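Local coordinates for protein TRAP dicarboxylate transporter-DctP subunit (Rhodobacter sphaeroides, PDB 4PE3) that probably captures a small, likely acidic, solute in the periplasm and delivers it to the membrane subunits of a TRAP transporter, at residues Val113-Asp118 / Asp331-Tyr336. Sequence-based numbering, arbitrary orientation.
Sequences VGAWAD and DTLVTY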
loop_
_atom_site.group_PDB
_atom_site.type_symbol
_atom_site.label_atom_id
_atom_site.label_comp_id
_atom_site.label_asym_id
_atom_site.label_seq_id
_atom_site.Cartn_x
_atom_site.Cartn_y
_atom_site.Cartn_z
ATOM N N VAL A 113 3.370 0.983 8.770
ATOM C CA VAL A 113 2.548 -0.078 9.330
ATOM C C VAL A 113 1.688 0.466 10.454
ATOM O O VAL A 113 2.191 1.082 11.391
ATOM C CB VAL A 113 3.461 -1.212 9.825
ATOM C CG1 VAL A 113 2.662 -2.260 10.570
ATOM C CG2 VAL A 113 4.224 -1.841 8.665
ATOM N N GLY A 114 0.386 0.282 10.331
ATOM C CA GLY A 114 -0.562 0.655 11.361
ATOM C C GLY A 114 -1.206 2.029 11.216
ATOM O O GLY A 114 -2.133 2.387 11.935
ATOM N N ALA A 115 -0.720 2.827 10.279
ATOM C CA ALA A 115 -1.238 4.177 10.135
ATOM C C ALA A 115 -2.675 4.261 9.630
ATOM O O ALA A 115 -3.391 5.201 9.959
ATOM C CB ALA A 115 -0.346 4.972 9.207
ATOM N N TRP A 116 -3.082 3.303 8.798
ATOM C CA TRP A 116 -4.290 3.474 7.994
ATOM C C TRP A 116 -5.375 2.428 8.287
ATOM O O TRP A 116 -5.078 1.264 8.542
ATOM C CB TRP A 116 -3.962 3.413 6.490
ATOM C CG TRP A 116 -2.792 4.261 6.078
ATOM C CD1 TRP A 116 -1.680 3.839 5.420
ATOM C CD2 TRP A 116 -2.621 5.658 6.310
ATOM N NE1 TRP A 116 -0.822 4.880 5.237
ATOM C CE2 TRP A 116 -1.385 6.017 5.742
ATOM C CE3 TRP A 116 -3.396 6.644 6.918
ATOM C CZ2 TRP A 116 -0.893 7.305 5.795
ATOM C CZ3 TRP A 116 -2.902 7.949 6.950
ATOM C CH2 TRP A 116 -1.665 8.262 6.388
ATOM N N ALA A 117 -6.622 2.885 8.233
ATOM C CA ALA A 117 -7.806 2.035 8.399
ATOM C C ALA A 117 -8.640 1.997 7.123
ATOM O O ALA A 117 -9.638 1.277 7.049
ATOM C CB ALA A 117 -8.642 2.541 9.549
ATOM N N ASP A 118 -8.231 2.775 6.120
ATOM C CA ASP A 118 -8.946 2.836 4.856
ATOM C C ASP A 118 -8.068 3.524 3.830
ATOM O O ASP A 118 -7.341 4.467 4.186
ATOM C CB ASP A 118 -10.229 3.639 4.976
ATOM C CG ASP A 118 -11.094 3.493 3.754
ATOM O OD1 ASP A 118 -11.796 2.461 3.632
ATOM O OD2 ASP A 118 -11.013 4.359 2.871
ATOM N N ASP A 331 7.785 12.936 10.659
ATOM C CA ASP A 331 7.217 14.170 11.216
ATOM C C ASP A 331 5.930 14.535 10.498
ATOM O O ASP A 331 4.934 14.902 11.123
ATOM C CB ASP A 331 8.183 15.342 11.096
ATOM C CG ASP A 331 9.371 15.227 12.022
ATOM O OD1 ASP A 331 9.318 14.427 12.970
ATOM O OD2 ASP A 331 10.365 15.938 11.787
ATOM N N THR A 332 5.952 14.402 9.178
ATOM C CA THR A 332 4.809 14.780 8.367
ATOM C C THR A 332 3.622 13.860 8.613
ATOM O O THR A 332 2.486 14.324 8.730
ATOM C CB THR A 332 5.222 14.809 6.886
ATOM O OG1 THR A 332 6.287 15.751 6.723
ATOM C CG2 THR A 332 4.068 15.214 5.979
ATOM N N LEU A 333 3.903 12.558 8.712
ATOM C CA LEU A 333 2.883 11.550 8.974
ATOM C C LEU A 333 2.254 11.731 10.342
ATOM O O LEU A 333 1.045 11.740 10.472
ATOM C CB LEU A 333 3.518 10.169 8.868
ATOM C CG LEU A 333 2.575 9.016 9.222
ATOM C CD1 LEU A 333 1.407 8.941 8.244
ATOM C CD2 LEU A 333 3.337 7.702 9.210
ATOM N N VAL A 334 3.086 11.902 11.358
ATOM C CA VAL A 334 2.570 12.019 12.714
ATOM C C VAL A 334 1.784 13.318 12.875
ATOM O O VAL A 334 0.745 13.330 13.537
ATOM C CB VAL A 334 3.706 11.928 13.757
ATOM C CG1 VAL A 334 3.218 12.348 15.140
ATOM C CG2 VAL A 334 4.262 10.508 13.790
ATOM N N THR A 335 2.262 14.404 12.275
ATOM C CA THR A 335 1.496 15.639 12.273
ATOM C C THR A 335 0.116 15.431 11.655
ATOM O O THR A 335 -0.886 15.852 12.223
ATOM C CB THR A 335 2.252 16.766 11.532
ATOM O OG1 THR A 335 3.472 17.041 12.228
ATOM C CG2 THR A 335 1.410 18.034 11.464
ATOM N N TYR A 336 0.059 14.741 10.519
ATOM C CA TYR A 336 -1.206 14.464 9.842
ATOM C C TYR A 336 -2.175 13.639 10.708
ATOM O O TYR A 336 -3.342 13.994 10.876
ATOM C CB TYR A 336 -0.942 13.740 8.504
ATOM C CG TYR A 336 -2.220 13.379 7.790
ATOM C CD1 TYR A 336 -2.874 14.309 6.994
ATOM C CD2 TYR A 336 -2.793 12.125 7.946
ATOM C CE1 TYR A 336 -4.048 13.996 6.371
ATOM C CE2 TYR A 336 -3.967 11.804 7.318
ATOM C CZ TYR A 336 -4.594 12.739 6.545
ATOM O OH TYR A 336 -5.763 12.430 5.915
#
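The benzo end of Trp-116 meets helix 324-339 through two side chains one turn apart, Leu-333 and Tyr-336. Methyl CD1 of Leu-333 rests against the outer bond of the six-membered ring, 3.7 Å from CH2 and equally far from CZ2 of Trp-116, and it approaches obliquely. Leucine suits this place because its forked end carries a methyl well beyond the helix surface: CG lies anti to the backbone N (chi1 176°), and CD1 spans the gap to the loop. Tyr-336 comes to the rim of the indole instead, its CE2 4.0 Å from CZ3 of Trp-116 and near the indole plane, with the two side chains crossing at roughly a right angle. The loop adds its own layer, since CB of Ala-115 sits 3.7 Å above the plane of the Trp-116 ring, over its centre; that methyl also lies 4.4 Å from CD1 of Leu-333, a spot where a small side chain can touch both partners. In this family 7 solute-binding protein, which has the periplasmic binding fold of two alpha/beta lobes, each built round a mixed sheet, the contact joins the connection between helices 104-110 and 119-128 to the C-terminal helix, far away in sequence. The broad, flat indole suits its place because it spans from loop to helix, with CG anti to its own carbonyl carbon (chi1 -48°), and can take Ala-115 on a face, Tyr-336 at its edge and Leu-333 at its benzo end; Leu-240 and Met-122 pack on it too. Tyrosine combines an apolar ring for this buried seam with a polar end: OH of Tyr-336 hydrogen-bonds to OD2 of Asp-124, while Phe-125 meets its ring edge-to-face, so helix 119-128 helps fix its tilt. Trp-316 on helix 302-320 touches both Ala-115 and Leu-333.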